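Long-range contacts in oxidoreductase, iron/ascorbate family (Shewanella oneidensis, PDB 3ON7), which probably acts as an iron(II)- and 2-oxoglutarate-dependent oxygenase that forms ethylene and oxidises L-arginine: residues Thr25-Leu30 and Asn209-Ile214; Asn178-Leu183 and Asp216-Ala221; Asp85-Tyr90 and Leu155-Met160. One frame throughout, in Å; residues are numbered along the deposited sequence. Where two conformers were deposited one is given.

Contact 1. Residues Thr25-Leu30 and Asn209-Ile214; sequences TGFGVL and NIIINI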
loop_
_atom_site.group_PDB
_atom_site.type_symbol
_atom_site.label_atom_id
_atom_site.label_comp_id
_atom_site.label_asym_id
_atom_site.label_seq_id
_atom_site.Cartn_x
_atom_site.Cartn_y
_atom_site.Cartn_z
ATOM N N THR B 25 14.501 16.126 -28.133
ATOM C CA THR B 25 14.997 16.426 -26.784
ATOM C C THR B 25 14.144 15.874 -25.646
ATOM O O THR B 25 14.552 15.954 -24.496
ATOM C CB THR B 25 15.065 17.953 -26.525
ATOM O OG1 THR B 25 13.731 18.467 -26.363
ATOM C CG2 THR B 25 15.778 18.675 -27.646
ATOM N N GLY B 26 12.945 15.371 -25.939
ATOM C CA GLY B 26 12.014 14.948 -24.884
ATOM C C GLY B 26 11.170 16.069 -24.303
ATOM O O GLY B 26 10.283 15.808 -23.500
ATOM N N PHE B 27 11.430 17.305 -24.735
ATOM C CA PHE B 27 10.801 18.507 -24.191
ATOM C C PHE B 27 10.365 19.453 -25.307
ATOM O O PHE B 27 10.953 19.478 -26.390
ATOM C CB PHE B 27 11.775 19.271 -23.286
ATOM C CG PHE B 27 11.747 18.824 -21.852
ATOM C CD1 PHE B 27 12.216 17.558 -21.490
ATOM C CD2 PHE B 27 11.263 19.669 -20.856
ATOM C CE1 PHE B 27 12.185 17.149 -20.191
ATOM C CE2 PHE B 27 11.236 19.265 -19.550
ATOM C CZ PHE B 27 11.698 18.006 -19.210
ATOM N N GLY B 28 9.347 20.249 -24.999
ATOM C CA GLY B 28 8.858 21.285 -25.892
ATOM C C GLY B 28 8.458 22.482 -25.071
ATOM O O GLY B 28 7.910 22.330 -23.994
ATOM N N VAL B 29 8.743 23.678 -25.570
ATOM C CA VAL B 29 8.444 24.907 -24.849
ATOM C C VAL B 29 7.445 25.719 -25.686
ATOM O O VAL B 29 7.712 25.986 -26.840
ATOM C CB VAL B 29 9.741 25.703 -24.636
ATOM C CG1 VAL B 29 9.469 27.005 -23.915
ATOM C CG2 VAL B 29 10.762 24.867 -23.888
ATOM N N LEU B 30 6.288 26.069 -25.123
ATOM C CA LEU B 30 5.290 26.848 -25.846
ATOM C C LEU B 30 5.079 28.221 -25.229
ATOM O O LEU B 30 4.834 28.318 -24.027
ATOM C CB LEU B 30 3.946 26.125 -25.873
ATOM C CG LEU B 30 3.792 24.931 -26.806
ATOM C CD1 LEU B 30 2.415 24.311 -26.591
ATOM C CD2 LEU B 30 3.997 25.326 -28.242
ATOM N N ASN B 209 5.399 31.109 -20.630
ATOM C CA ASN B 209 5.847 29.861 -21.261
ATOM C C ASN B 209 5.211 28.679 -20.575
ATOM O O ASN B 209 4.888 28.722 -19.383
ATOM C CB ASN B 209 7.379 29.696 -21.282
ATOM C CG ASN B 209 8.026 30.523 -22.364
ATOM O OD1 ASN B 209 7.341 31.264 -23.075
ATOM N ND2 ASN B 209 9.348 30.399 -22.511
ATOM N N ILE B 210 5.035 27.618 -21.343
ATOM C CA ILE B 210 4.564 26.380 -20.778
ATOM C C ILE B 210 5.468 25.271 -21.327
ATOM O O ILE B 210 5.746 25.221 -22.523
ATOM C CB ILE B 210 3.065 26.215 -21.062
ATOM C CG1 ILE B 210 2.399 25.328 -20.025
ATOM C CG2 ILE B 210 2.829 25.687 -22.451
ATOM C CD1 ILE B 210 0.909 25.496 -20.010
ATOM N N ILE B 211 5.973 24.439 -20.416
ATOM C CA ILE B 211 6.986 23.418 -20.728
ATOM C C ILE B 211 6.312 22.074 -20.708
ATOM O O ILE B 211 5.572 21.763 -19.772
ATOM C CB ILE B 211 8.140 23.407 -19.685
ATOM C CG1 ILE B 211 8.533 24.829 -19.319
ATOM C CG2 ILE B 211 9.382 22.605 -20.196
ATOM C CD1 ILE B 211 8.702 25.762 -20.499
ATOM N N ILE B 212 6.523 21.295 -21.755
ATOM C CA ILE B 212 5.883 20.004 -21.887
ATOM C C ILE B 212 6.933 18.951 -22.134
ATOM O O ILE B 212 7.806 19.129 -22.986
ATOM C CB ILE B 212 4.876 20.006 -23.041
ATOM C CG1 ILE B 212 3.762 21.033 -22.765
ATOM C CG2 ILE B 212 4.264 18.618 -23.246
ATOM C CD1 ILE B 212 3.934 22.303 -23.518
ATOM N N ASN B 213 6.849 17.841 -21.398
ATOM C CA ASN B 213 7.807 16.769 -21.576
ATOM C C ASN B 213 7.174 15.375 -21.648
ATOM O O ASN B 213 6.123 15.115 -21.062
ATOM C CB ASN B 213 8.911 16.869 -20.527
ATOM C CG ASN B 213 8.461 16.458 -19.134
ATOM O OD1 ASN B 213 7.838 17.234 -18.391
ATOM N ND2 ASN B 213 8.817 15.239 -18.750
ATOM N N ILE B 214 7.799 14.530 -22.463
ATOM C CA ILE B 214 7.481 13.111 -22.607
ATOM C C ILE B 214 7.823 12.407 -21.303
ATOM O O ILE B 214 8.851 12.720 -20.695
ATOM C CB ILE B 214 8.388 12.478 -23.686
ATOM C CG1 ILE B 214 8.180 13.145 -25.044
ATOM C CG2 ILE B 214 8.190 10.918 -23.785
ATOM C CD1 ILE B 214 6.756 13.043 -25.625
HETATM O O HOH W 1 10.994 14.290 -21.443
#

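Contact 2. Residues Asn178-Leu183 and Asp216-Ala221; sequences NLITVL and DMLQEA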
loop_
_atom_site.group_PDB
_atom_site.type_symbol
_atom_site.label_atom_id
_atom_site.label_comp_id
_atom_site.label_asym_id
_atom_site.label_seq_id
_atom_site.Cartn_x
_atom_site.Cartn_y
_atom_site.Cartn_z
ATOM N N ASN B 178 5.077 9.178 -16.270
ATOM C CA ASN B 178 3.723 9.244 -16.828
ATOM C C ASN B 178 3.716 9.470 -18.348
ATOM O O ASN B 178 4.710 9.188 -19.016
ATOM C CB ASN B 178 2.937 10.314 -16.085
ATOM C CG ASN B 178 3.674 11.622 -16.031
ATOM O OD1 ASN B 178 4.666 11.723 -15.328
ATOM N ND2 ASN B 178 3.248 12.599 -16.821
ATOM N N LEU B 179 2.582 9.912 -18.903
ATOM C CA LEU B 179 2.445 10.077 -20.359
ATOM C C LEU B 179 3.086 11.366 -20.805
ATOM O O LEU B 179 4.094 11.328 -21.500
ATOM C CB LEU B 179 0.987 9.997 -20.808
ATOM C CG LEU B 179 0.831 9.659 -22.299
ATOM C CD1 LEU B 179 1.295 8.250 -22.605
ATOM C CD2 LEU B 179 -0.607 9.855 -22.754
ATOM N N ILE B 180 2.500 12.500 -20.427
ATOM C CA ILE B 180 3.165 13.791 -20.562
ATOM C C ILE B 180 2.934 14.630 -19.327
ATOM O O ILE B 180 1.948 14.451 -18.609
ATOM C CB ILE B 180 2.731 14.626 -21.816
ATOM C CG1 ILE B 180 1.228 14.925 -21.814
ATOM C CG2 ILE B 180 3.140 13.922 -23.114
ATOM C CD1 ILE B 180 0.821 15.940 -22.875
ATOM N N THR B 181 3.839 15.573 -19.127
ATOM C CA THR B 181 3.763 16.512 -18.043
ATOM C C THR B 181 3.718 17.938 -18.597
ATOM O O THR B 181 4.328 18.210 -19.601
ATOM C CB THR B 181 4.948 16.299 -17.130
ATOM O OG1 THR B 181 4.891 14.944 -16.642
ATOM C CG2 THR B 181 4.938 17.312 -15.969
ATOM N N VAL B 182 2.985 18.829 -17.933
ATOM C CA VAL B 182 2.725 20.178 -18.438
ATOM C C VAL B 182 3.005 21.206 -17.327
ATOM O O VAL B 182 2.392 21.135 -16.260
ATOM C CB VAL B 182 1.235 20.275 -18.845
ATOM C CG1 VAL B 182 0.823 21.735 -19.088
ATOM C CG2 VAL B 182 0.957 19.362 -20.048
ATOM N N LEU B 183 3.930 22.139 -17.555
ATOM C CA LEU B 183 4.359 23.070 -16.481
ATOM C C LEU B 183 4.515 24.533 -16.932
ATOM O O LEU B 183 5.439 24.841 -17.677
ATOM C CB LEU B 183 5.678 22.581 -15.877
ATOM C CG LEU B 183 6.410 23.511 -14.895
ATOM C CD1 LEU B 183 5.727 23.547 -13.549
ATOM C CD2 LEU B 183 7.855 23.073 -14.723
ATOM N N ASP B 216 7.928 8.317 -19.202
ATOM C CA ASP B 216 8.315 6.934 -19.523
ATOM C C ASP B 216 7.240 6.129 -20.236
ATOM O O ASP B 216 7.539 5.319 -21.121
ATOM C CB ASP B 216 8.717 6.166 -18.263
ATOM C CG ASP B 216 10.047 6.607 -17.727
ATOM O OD1 ASP B 216 10.720 7.363 -18.457
ATOM O OD2 ASP B 216 10.402 6.220 -16.586
HETATM N N MSE B 217 5.991 6.325 -19.846
HETATM C CA MSE B 217 4.915 5.576 -20.477
HETATM C C MSE B 217 4.675 5.919 -21.965
HETATM O O MSE B 217 4.275 5.043 -22.722
HETATM C CB MSE B 217 3.646 5.668 -19.653
HETATM C CG MSE B 217 3.674 4.749 -18.435
HETATM SE SE MSE B 217 2.156 5.109 -17.322
HETATM C CE MSE B 217 2.674 4.092 -15.765
ATOM N N LEU B 218 4.951 7.149 -22.391
ATOM C CA LEU B 218 4.874 7.506 -23.828
ATOM C C LEU B 218 6.120 7.051 -24.587
ATOM O O LEU B 218 6.034 6.709 -25.783
ATOM C CB LEU B 218 4.631 9.026 -24.039
ATOM C CG LEU B 218 4.352 9.502 -25.470
ATOM C CD1 LEU B 218 3.258 8.675 -26.142
ATOM C CD2 LEU B 218 3.958 11.000 -25.490
ATOM N N GLN B 219 7.269 7.039 -23.902
ATOM C CA GLN B 219 8.461 6.423 -24.473
ATOM C C GLN B 219 8.177 4.965 -24.795
ATOM O O GLN B 219 8.475 4.490 -25.904
ATOM C CB GLN B 219 9.674 6.545 -23.561
ATOM C CG GLN B 219 10.949 5.998 -24.192
ATOM C CD GLN B 219 12.200 6.166 -23.329
ATOM O OE1 GLN B 219 12.578 7.268 -22.963
ATOM N NE2 GLN B 219 12.875 5.062 -23.058
ATOM N N GLU B 220 7.588 4.258 -23.832
ATOM C CA GLU B 220 7.235 2.855 -24.019
ATOM C C GLU B 220 6.193 2.689 -25.120
ATOM O O GLU B 220 6.319 1.790 -25.938
ATOM C CB GLU B 220 6.699 2.263 -22.713
ATOM C CG GLU B 220 6.283 0.800 -22.800
ATOM C CD GLU B 220 7.442 -0.152 -23.063
ATOM O OE1 GLU B 220 8.627 0.204 -22.856
ATOM O OE2 GLU B 220 7.160 -1.281 -23.462
ATOM N N ALA B 221 5.163 3.548 -25.135
ATOM C CA ALA B 221 4.095 3.424 -26.129
ATOM C C ALA B 221 4.583 3.663 -27.555
ATOM O O ALA B 221 4.045 3.085 -28.497
ATOM C CB ALA B 221 2.940 4.350 -25.814
#

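Contact 3. Residues Asp85-Tyr90 and Leu155-Met160; sequences DIKEYY and LHYPPM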
loop_
_atom_site.group_PDB
_atom_site.type_symbol
_atom_site.label_atom_id
_atom_site.label_comp_id
_atom_site.label_asym_id
_atom_site.label_seq_id
_atom_site.Cartn_x
_atom_site.Cartn_y
_atom_site.Cartn_z
ATOM N N ASP B 85 12.553 18.455 4.657
ATOM C CA ASP B 85 12.679 18.700 3.239
ATOM C C ASP B 85 12.575 20.209 3.004
ATOM O O ASP B 85 12.121 20.941 3.893
ATOM C CB ASP B 85 11.609 17.939 2.448
ATOM C CG ASP B 85 12.011 17.679 0.992
ATOM O OD1 ASP B 85 13.033 18.209 0.534
ATOM O OD2 ASP B 85 11.302 16.924 0.301
ATOM N N ILE B 86 13.020 20.656 1.829
ATOM C CA ILE B 86 13.045 22.079 1.472
ATOM C C ILE B 86 11.780 22.507 0.719
ATOM O O ILE B 86 11.735 23.588 0.139
ATOM C CB ILE B 86 14.302 22.440 0.626
ATOM C CG1 ILE B 86 14.310 21.664 -0.708
ATOM C CG2 ILE B 86 15.556 22.191 1.428
ATOM C CD1 ILE B 86 15.343 22.172 -1.716
ATOM N N LYS B 87 10.760 21.649 0.718
ATOM C CA LYS B 87 9.510 21.924 0.040
ATOM C C LYS B 87 8.329 21.287 0.770
ATOM O O LYS B 87 8.486 20.283 1.466
ATOM C CB LYS B 87 9.557 21.424 -1.411
ATOM C CG LYS B 87 9.546 19.895 -1.576
ATOM C CD LYS B 87 9.551 19.487 -3.048
ATOM C CE LYS B 87 9.804 17.990 -3.281
ATOM N NZ LYS B 87 11.088 17.492 -2.681
ATOM N N GLU B 88 7.162 21.894 0.589
ATOM C CA GLU B 88 5.873 21.353 1.041
ATOM C C GLU B 88 4.989 21.396 -0.210
ATOM O O GLU B 88 5.304 22.091 -1.174
ATOM C CB GLU B 88 5.291 22.183 2.206
ATOM C CG GLU B 88 4.839 23.590 1.797
ATOM C CD GLU B 88 4.498 24.524 2.949
ATOM O OE1 GLU B 88 4.192 24.057 4.082
ATOM O OE2 GLU B 88 4.511 25.758 2.700
ATOM N N TYR B 89 3.928 20.611 -0.252
ATOM C CA TYR B 89 3.143 20.568 -1.466
ATOM C C TYR B 89 1.759 20.089 -1.200
ATOM O O TYR B 89 1.463 19.614 -0.107
ATOM C CB TYR B 89 3.830 19.706 -2.550
ATOM C CG TYR B 89 4.280 18.331 -2.101
ATOM C CD1 TYR B 89 5.540 18.130 -1.549
ATOM C CD2 TYR B 89 3.457 17.225 -2.259
ATOM C CE1 TYR B 89 5.963 16.855 -1.136
ATOM C CE2 TYR B 89 3.880 15.951 -1.869
ATOM C CZ TYR B 89 5.119 15.772 -1.308
ATOM O OH TYR B 89 5.508 14.513 -0.931
ATOM N N TYR B 90 0.914 20.251 -2.210
ATOM C CA TYR B 90 -0.468 19.838 -2.168
ATOM C C TYR B 90 -0.767 19.031 -3.434
ATOM O O TYR B 90 -0.462 19.468 -4.557
ATOM C CB TYR B 90 -1.372 21.064 -2.121
ATOM C CG TYR B 90 -2.751 20.777 -1.639
ATOM C CD1 TYR B 90 -3.639 20.020 -2.408
ATOM C CD2 TYR B 90 -3.184 21.234 -0.409
ATOM C CE1 TYR B 90 -4.909 19.736 -1.949
ATOM C CE2 TYR B 90 -4.443 20.927 0.055
ATOM C CZ TYR B 90 -5.309 20.206 -0.720
ATOM O OH TYR B 90 -6.571 19.920 -0.252
ATOM N N LEU B 155 3.637 22.728 -5.789
ATOM C CA LEU B 155 4.869 22.707 -5.000
ATOM C C LEU B 155 5.175 24.083 -4.429
ATOM O O LEU B 155 5.023 25.093 -5.123
ATOM C CB LEU B 155 6.046 22.256 -5.872
ATOM C CG LEU B 155 6.159 20.742 -6.044
ATOM C CD1 LEU B 155 7.074 20.160 -4.997
ATOM C CD2 LEU B 155 4.787 20.077 -5.966
ATOM N N HIS B 156 5.606 24.118 -3.163
ATOM C CA HIS B 156 6.049 25.352 -2.530
ATOM C C HIS B 156 7.386 25.164 -1.822
ATOM O O HIS B 156 7.480 24.389 -0.885
ATOM C CB HIS B 156 5.033 25.885 -1.534
ATOM C CG HIS B 156 5.512 27.099 -0.787
ATOM N ND1 HIS B 156 5.505 27.185 0.589
ATOM C CD2 HIS B 156 6.027 28.272 -1.233
ATOM C CE1 HIS B 156 5.983 28.365 0.957
ATOM N NE2 HIS B 156 6.305 29.041 -0.132
ATOM N N TYR B 157 8.409 25.870 -2.308
ATOM C CA TYR B 157 9.681 25.971 -1.641
ATOM C C TYR B 157 9.679 27.206 -0.787
ATOM O O TYR B 157 9.742 28.308 -1.319
ATOM C CB TYR B 157 10.809 26.090 -2.653
ATOM C CG TYR B 157 10.956 24.882 -3.526
ATOM C CD1 TYR B 157 10.210 24.744 -4.699
ATOM C CD2 TYR B 157 11.847 23.875 -3.184
ATOM C CE1 TYR B 157 10.355 23.633 -5.502
ATOM C CE2 TYR B 157 11.991 22.754 -3.978
ATOM C CZ TYR B 157 11.246 22.636 -5.130
ATOM O OH TYR B 157 11.419 21.532 -5.905
ATOM N N PRO B 158 9.628 27.041 0.542
ATOM C CA PRO B 158 9.633 28.223 1.414
ATOM C C PRO B 158 10.959 28.992 1.448
ATOM O O PRO B 158 12.020 28.425 1.163
ATOM C CB PRO B 158 9.343 27.644 2.816
ATOM C CG PRO B 158 8.775 26.272 2.575
ATOM C CD PRO B 158 9.431 25.793 1.305
ATOM N N PRO B 159 10.902 30.280 1.832
ATOM C CA PRO B 159 12.107 31.065 1.995
ATOM C C PRO B 159 13.044 30.443 3.000
ATOM O O PRO B 159 12.591 29.843 3.955
ATOM C CB PRO B 159 11.608 32.404 2.565
ATOM C CG PRO B 159 10.148 32.382 2.496
ATOM C CD PRO B 159 9.696 30.988 2.298
HETATM N N MSE B 160 14.339 30.598 2.772
HETATM C CA MSE B 160 15.356 30.308 3.767
HETATM C C MSE B 160 15.830 31.621 4.374
HETATM O O MSE B 160 15.966 32.607 3.671
HETATM C CB MSE B 160 16.539 29.613 3.104
HETATM C CG MSE B 160 16.146 28.405 2.281
HETATM SE SE MSE B 160 17.680 27.319 1.921
HETATM C CE MSE B 160 16.846 25.876 0.948
HETATM O O HOH W 2 13.074 25.874 0.508
HETATM O O HOH W 3 12.199 19.163 -5.256
#

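Contact 1. Residues Thr25-Leu30 and Asn209-Ile214
Phe27-Leu30 runs antiparallel to Ile210-Ile214 in the large sheet of the family's double-stranded beta-helix fold, joined by backbone hydrogen bonds. Gly28 and Ile212 exchange a reciprocal pair, Leu30 and Ile210 another, and Ile214 N gives a fifth to Gly26 O at 3.0 Å. A water donates to both Gly26 O and Ile214 O, so Gly26 O accepts two bonds. Gly26 has positive phi (84°), where a CB would press on the preceding carbonyl oxygen, and Thr25 OG1 accepts from Phe27 N at 3.0 Å in an ST turn.

Apolar contacts cover both faces of the sheet. On one, the Phe27 ring lies with a face over Asn213 CB in a CH-pi contact, its plane 14° from the Asn213 amide, while Ile211 CG2 meets the ring edge 3.5 Å from Phe27 CD2. Val29 CG1, anti to its backbone N, reaches Ile211 CD1 at 3.7 Å. On the other face Leu30 CB touches Ile210 CG2 at 3.6 Å. An alanine in place of Phe27 would probably open a gap over Asn213 CB and beside Ile211 CG2 and take from His231 its edge-to-face partner.

Asn213 ND2 has its stronger partner in Asp176, a member of a possible metal site, and gives Ile214 O a long, bent bond at 3.2 Å. Ring and bonds together would hold that amide beside Asp176, making Asn213 a plausible second-shell residue.

Contact 2. Residues Asn178-Leu183 and Asp216-Ala221
Leu218 sets its CB against Leu179, 3.7 Å from Leu179 CD1 and 3.5 Å from Leu179 O. This is a strand-to-helix junction of the double-stranded beta-helix (jelly-roll) fold of 2-oxoglutarate oxygenases: the run into strand 180-184 packs on the first turn of helix 216-221, which directly follows strand 210-214.

Leu179 has CG anti to the backbone N (chi1 -159°), which carries its CD1 to Leu218 CB, and the two side chains run at a slant to one another. Leu218 CD2 goes on to Ile180 CG2 at 3.9 Å, where the two side chains lie alongside and point the same way. Leu121 meets both Leu179 and Ile180, so helix 103-126 packs on the same apolar patch.

The polar link is a single backbone bond. Met217 N, near the start of the helix, donates to Asn178 O at 3.2 Å, but from well above the carbonyl plane and with an N-H...O angle of 135°, a bent bond. Met217, a selenomethionine, carries its extended chain away from the strand toward Pro254, Leu260 and helix 266-277. Asp216 bonds Ser228 through OD1 and forms a salt bridge with Arg273 through OD2.

Asn178 ND2 is held by Leu252 O of the neighbouring strand and by Thr181 OG1, which in turn bonds Asp176 of the possible metal site. The bond from Asn178 ND2 to Thr181 OG1 is 2.9 Å long, and OG1 lies in the amide plane of Asn178.

Contact 3. Residues Asp85-Tyr90 and Leu155-Met160
Glu88 and His156 meet side by side, the imidazole ND1 donating to the carboxylate: His156 ND1 to Glu88 OE2 is 2.7 Å. The bond lies in the ring plane and uses the anti lone pair of OE2, with carboxylate and ring 28° apart. Reciprocal backbone bonds join the same two residues, Glu88 N to His156 O and His156 N to Glu88 O, each 2.9 Å.

Beside them, Lys87 CB sits over a face of the Tyr157 ring, toward its rim, 3.8 Å from Tyr157 CE2. Ile86 CG2 reaches the selenomethionine Met160 at its CE, 3.9 Å away, and a water donates to both Ile86 O and Pro158 O. Next along, Tyr89 CB lies 3.6 Å from Leu155 CD2 in one of the two conformers of Leu155.

Farther out, Lys56 pairs with Glu88 OE1 and Ser244 bonds His156 NE2, so both ends of the His-carboxylate pair are held; the nearby lysine would probably favour a charged Glu88. Lys87 NZ bridges to Asp85 OD2 at 3.0 Å, while Arg263 of the second subunit takes Asp85 OD1 and Glu272 of that subunit bonds Tyr89 OH.

This is an antiparallel strand pair in the major sheet of the jelly-roll fold, its Tyr89 side lying at a subunit interface.

All three contacts draw on one mixed sheet, in which strands 27-31, 210-214 and 180-184 are successive neighbours and strands 151-157 and 88-92 lie farther across. Contacts 1 and 2 touch, their centres 11 Å apart: Asn213 O probably accepts from Thr181 N at 3.0 Å, and Ile211 O from Leu183 N at 2.8 Å. Both border the possible empty metal site of His174, Asp176 and His231, which would fit the iron-binding triad of this family. Contact 3 sits on the other side of the chain's centre, its centre about 24 Å from that of contact 1 and 25 Å from that of contact 2, and faces a second subunit instead.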